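Local coordinates for conjugal transfer protein (Escherichia coli, PDB 5I97), which probably serves as a VirB8-type inner-membrane component of the pKM101 type IV secretion system, this piece being its soluble VirB8 domain, at residues G83-V95 with I106-D120. Residues are numbered along the deposited sequence; the frame is centred on the assembly and turned at random.
Sequences GDSETTRVKINSV and IRFTTVRRVRSNPVD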
# COMPACT_ATOMS: atom_id res chain seq x y z
N GLY A 83 -12.17 13.70 -4.58
CA GLY A 83 -11.18 13.53 -5.61
C GLY A 83 -10.15 12.52 -5.16
O GLY A 83 -10.46 11.42 -4.70
N ASP A 84 -8.89 12.93 -5.25
CA ASP A 84 -7.77 12.12 -4.85
C ASP A 84 -7.14 12.66 -3.57
O ASP A 84 -5.98 12.38 -3.29
CB ASP A 84 -6.74 12.08 -5.98
CG ASP A 84 -5.62 11.10 -5.72
OD1 ASP A 84 -5.80 10.17 -4.90
OD2 ASP A 84 -4.54 11.28 -6.32
N SER A 85 -7.90 13.42 -2.80
CA SER A 85 -7.37 14.02 -1.58
C SER A 85 -7.15 13.02 -0.47
O SER A 85 -6.33 13.24 0.42
CB SER A 85 -8.27 15.14 -1.07
OG SER A 85 -9.50 14.63 -0.62
N GLU A 86 -7.93 11.95 -0.46
CA GLU A 86 -7.88 10.99 0.64
C GLU A 86 -8.17 9.61 0.10
O GLU A 86 -8.62 9.46 -1.03
CB GLU A 86 -8.88 11.35 1.74
CG GLU A 86 -10.33 11.08 1.37
CD GLU A 86 -11.29 11.42 2.48
OE1 GLU A 86 -11.46 12.61 2.79
OE2 GLU A 86 -11.89 10.50 3.05
N THR A 87 -7.90 8.60 0.92
CA THR A 87 -8.16 7.23 0.52
C THR A 87 -8.58 6.36 1.72
O THR A 87 -8.20 6.64 2.85
CB THR A 87 -6.92 6.64 -0.15
OG1 THR A 87 -7.22 5.34 -0.66
CG2 THR A 87 -5.76 6.56 0.83
N THR A 88 -9.38 5.33 1.46
CA THR A 88 -9.77 4.39 2.52
C THR A 88 -9.64 2.94 2.07
O THR A 88 -10.22 2.55 1.07
CB THR A 88 -11.21 4.63 2.99
OG1 THR A 88 -11.26 5.86 3.72
CG2 THR A 88 -11.64 3.52 3.93
N ARG A 89 -8.82 2.18 2.79
CA ARG A 89 -8.62 0.77 2.48
C ARG A 89 -9.40 -0.13 3.45
O ARG A 89 -9.65 0.24 4.60
CB ARG A 89 -7.13 0.40 2.46
CG ARG A 89 -6.47 0.21 3.83
CD ARG A 89 -4.99 -0.10 3.64
NE ARG A 89 -4.25 -0.16 4.90
CZ ARG A 89 -3.66 0.88 5.48
NH1 ARG A 89 -3.72 2.08 4.91
NH2 ARG A 89 -3.02 0.71 6.63
N VAL A 90 -9.75 -1.32 2.97
CA VAL A 90 -10.52 -2.30 3.73
C VAL A 90 -9.72 -3.53 4.11
O VAL A 90 -8.96 -4.06 3.30
CB VAL A 90 -11.77 -2.77 2.94
CG1 VAL A 90 -12.44 -3.98 3.62
CG2 VAL A 90 -12.76 -1.64 2.72
N LYS A 91 -9.88 -3.97 5.35
CA LYS A 91 -9.38 -5.25 5.84
C LYS A 91 -10.54 -6.12 6.30
O LYS A 91 -11.25 -5.76 7.24
CB LYS A 91 -8.39 -5.04 6.99
CG LYS A 91 -7.67 -6.29 7.43
CD LYS A 91 -7.02 -7.04 6.28
CE LYS A 91 -6.08 -8.09 6.83
NZ LYS A 91 -6.80 -8.98 7.76
N ILE A 92 -10.77 -7.24 5.63
CA ILE A 92 -11.78 -8.20 6.07
C ILE A 92 -11.25 -9.00 7.26
O ILE A 92 -10.19 -9.61 7.17
CB ILE A 92 -12.18 -9.17 4.94
CG1 ILE A 92 -12.66 -8.39 3.71
CG2 ILE A 92 -13.27 -10.13 5.41
CD1 ILE A 92 -13.94 -7.63 3.91
N ASN A 93 -12.00 -9.03 8.36
CA ASN A 93 -11.54 -9.72 9.56
C ASN A 93 -12.17 -11.11 9.74
O ASN A 93 -11.52 -12.05 10.19
CB ASN A 93 -11.80 -8.87 10.80
CG ASN A 93 -11.12 -7.50 10.72
OD1 ASN A 93 -11.75 -6.47 10.93
ND2 ASN A 93 -9.83 -7.50 10.40
N SER A 94 -13.47 -11.22 9.44
CA SER A 94 -14.16 -12.50 9.55
C SER A 94 -15.43 -12.49 8.73
O SER A 94 -16.04 -11.44 8.53
CB SER A 94 -14.47 -12.83 11.02
OG SER A 94 -15.41 -11.92 11.56
N VAL A 95 -15.83 -13.68 8.26
CA VAL A 95 -17.06 -13.85 7.49
C VAL A 95 -17.87 -15.02 8.01
O VAL A 95 -17.37 -16.14 8.07
CB VAL A 95 -16.77 -14.09 5.99
CG1 VAL A 95 -18.06 -14.29 5.22
CG2 VAL A 95 -15.96 -12.94 5.42
N ILE A 106 -20.22 -9.84 7.99
CA ILE A 106 -18.82 -9.58 7.69
C ILE A 106 -18.24 -8.50 8.60
O ILE A 106 -18.72 -7.37 8.64
CB ILE A 106 -18.65 -9.18 6.21
CG1 ILE A 106 -19.05 -10.37 5.33
CG2 ILE A 106 -17.23 -8.73 5.93
CD1 ILE A 106 -18.74 -10.18 3.87
N ARG A 107 -17.20 -8.86 9.34
CA ARG A 107 -16.51 -7.90 10.19
C ARG A 107 -15.27 -7.39 9.50
O ARG A 107 -14.41 -8.18 9.08
CB ARG A 107 -16.18 -8.53 11.53
CG ARG A 107 -17.41 -8.78 12.35
CD ARG A 107 -17.08 -9.26 13.74
NE ARG A 107 -18.27 -9.27 14.59
CZ ARG A 107 -19.26 -10.15 14.50
NH1 ARG A 107 -19.24 -11.10 13.58
NH2 ARG A 107 -20.29 -10.06 15.33
N PHE A 108 -15.15 -6.07 9.40
CA PHE A 108 -14.06 -5.50 8.65
C PHE A 108 -13.53 -4.20 9.24
O PHE A 108 -14.18 -3.53 10.04
CB PHE A 108 -14.51 -5.28 7.19
CG PHE A 108 -15.60 -4.26 7.01
CD1 PHE A 108 -16.92 -4.57 7.30
CD2 PHE A 108 -15.33 -3.01 6.48
CE1 PHE A 108 -17.91 -3.64 7.13
CE2 PHE A 108 -16.33 -2.09 6.29
CZ PHE A 108 -17.62 -2.40 6.62
N THR A 109 -12.33 -3.86 8.81
CA THR A 109 -11.63 -2.70 9.32
C THR A 109 -11.27 -1.77 8.18
O THR A 109 -10.79 -2.20 7.14
CB THR A 109 -10.35 -3.12 10.06
OG1 THR A 109 -10.73 -3.81 11.25
CG2 THR A 109 -9.53 -1.89 10.45
N THR A 110 -11.54 -0.49 8.39
CA THR A 110 -11.13 0.53 7.43
C THR A 110 -10.00 1.38 7.99
O THR A 110 -9.98 1.72 9.17
CB THR A 110 -12.31 1.43 7.02
OG1 THR A 110 -12.94 1.96 8.19
CG2 THR A 110 -13.34 0.64 6.24
N VAL A 111 -9.04 1.69 7.13
CA VAL A 111 -7.97 2.62 7.47
C VAL A 111 -8.01 3.79 6.50
O VAL A 111 -7.73 3.63 5.31
CB VAL A 111 -6.58 1.95 7.42
CG1 VAL A 111 -5.49 2.99 7.66
CG2 VAL A 111 -6.48 0.84 8.45
N ARG A 112 -8.41 4.95 6.99
CA ARG A 112 -8.50 6.13 6.13
C ARG A 112 -7.20 6.91 6.15
O ARG A 112 -6.57 7.07 7.21
CB ARG A 112 -9.67 7.01 6.56
CG ARG A 112 -9.78 8.32 5.83
CD ARG A 112 -11.05 9.01 6.26
NE ARG A 112 -11.20 10.30 5.61
CZ ARG A 112 -10.90 11.46 6.18
NH1 ARG A 112 -10.41 11.48 7.41
NH2 ARG A 112 -11.08 12.58 5.51
N ARG A 113 -6.83 7.48 5.02
CA ARG A 113 -5.63 8.29 4.98
C ARG A 113 -5.86 9.58 4.22
O ARG A 113 -6.19 9.57 3.03
CB ARG A 113 -4.50 7.48 4.33
CG ARG A 113 -3.30 8.30 3.90
CD ARG A 113 -2.59 8.85 5.12
NE ARG A 113 -1.41 9.64 4.76
CZ ARG A 113 -0.18 9.15 4.72
NH1 ARG A 113 0.04 7.87 4.97
NH2 ARG A 113 0.83 9.94 4.39
N VAL A 114 -5.67 10.70 4.91
CA VAL A 114 -5.76 12.01 4.29
C VAL A 114 -4.39 12.34 3.74
O VAL A 114 -3.41 12.27 4.47
CB VAL A 114 -6.21 13.06 5.30
CG1 VAL A 114 -6.57 14.35 4.59
CG2 VAL A 114 -7.40 12.54 6.10
N ARG A 115 -4.30 12.67 2.46
CA ARG A 115 -3.00 12.87 1.81
C ARG A 115 -2.23 14.05 2.40
O ARG A 115 -1.00 14.07 2.35
CB ARG A 115 -3.17 13.05 0.30
CG ARG A 115 -3.73 11.83 -0.44
CD ARG A 115 -2.64 10.94 -0.96
NE ARG A 115 -3.13 9.66 -1.44
CZ ARG A 115 -3.70 9.48 -2.63
NH1 ARG A 115 -3.86 10.52 -3.44
NH2 ARG A 115 -4.12 8.28 -3.01
N SER A 116 -2.93 15.04 2.94
CA SER A 116 -2.26 16.18 3.57
C SER A 116 -1.50 15.72 4.83
O SER A 116 -0.43 16.26 5.12
CB SER A 116 -3.26 17.30 3.90
OG SER A 116 -3.92 17.10 5.14
N ASN A 117 -2.07 14.78 5.58
CA ASN A 117 -1.43 14.23 6.79
C ASN A 117 -0.24 13.29 6.49
O ASN A 117 -0.18 12.70 5.41
CB ASN A 117 -2.45 13.51 7.66
CG ASN A 117 -3.47 14.44 8.26
OD1 ASN A 117 -3.24 15.64 8.33
ND2 ASN A 117 -4.59 13.89 8.73
N PRO A 118 0.70 13.17 7.44
CA PRO A 118 1.83 12.24 7.27
C PRO A 118 1.52 10.79 7.67
O PRO A 118 2.18 9.88 7.18
CB PRO A 118 2.90 12.83 8.18
CG PRO A 118 2.12 13.46 9.29
CD PRO A 118 0.85 13.98 8.67
N VAL A 119 0.57 10.60 8.58
CA VAL A 119 0.17 9.26 9.04
C VAL A 119 -1.25 8.91 8.59
O VAL A 119 -2.05 9.80 8.30
CB VAL A 119 0.25 9.13 10.55
CG1 VAL A 119 1.70 9.19 10.98
CG2 VAL A 119 -0.55 10.22 11.22
N ASP A 120 -1.55 7.61 8.55
CA ASP A 120 -2.92 7.13 8.33
C ASP A 120 -3.76 7.48 9.55
O ASP A 120 -3.23 7.63 10.63
CB ASP A 120 -2.94 5.61 8.12
CG ASP A 120 -2.13 5.16 6.92
OD1 ASP A 120 -1.97 5.95 5.97
OD2 ASP A 120 -1.63 4.02 6.94
O HOH W 1 -18.44 -11.79 11.27
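Asp-84 and Arg-115 form a salt bridge just beyond the end of the strand pairing, their carboxylate and guanidinium planes 83° apart; Asp-84 OD2 is hydrogen-bonded to Tyr-47 and to His-101 of the second subunit. Strands 86-95 and 106-114 run antiparallel at 156°. Glu-86, in a non-hydrogen-bonded pair with Val-114, reaches diagonally to Arg-112, which grips it side-on: NE bonds to Glu-86 OE2 at 2.7 Å and NH2 to Glu-86 OE1 at 2.7 Å. Both oxygens are met from above the carboxylate plane, yet lie close to the guanidinium plane. The extended Arg-112 chain, CG anti to its own N (chi1 175°), carries its guanidinium this far, and NH1 bridges to Asp-121; a leucine here would probably leave both carboxylates without this partner. On the opposite face of the sheet, with Thr-87, Lys-91 and Thr-109, the Arg-89 guanidinium lies over Val-111, whose CB stands 3.6 Å above its plane, while Asp-120 OD2 sits at its edge, 3.5 Å from Arg-89 NH1. Asp-120 OD1 takes Arg-113 NH1 at 3.0 Å, so one carboxylate joins two arginines. At Asn-93 and Ser-94 the register slips in a classic beta bulge: Arg-107 O accepts from Asn-93 N (2.7 Å) and Ser-94 N (3.2 Å). There Thr-109 OG1 donates to an in-plane lone pair of Asn-93 OD1 (2.9 Å). Val-95 packs on Ile-106, continuing the apolar part of the Glu-86 face, with Val-90, Ile-92 and Phe-108. Helix 27-42 lies against that part, consistent with the curved sheet of the NTF2-like fold. Strand 86-98 is outermost within the chain, whereas 103-114 pairs on its other edge with strand 124-134, where Trp-126 stacks on Phe-108.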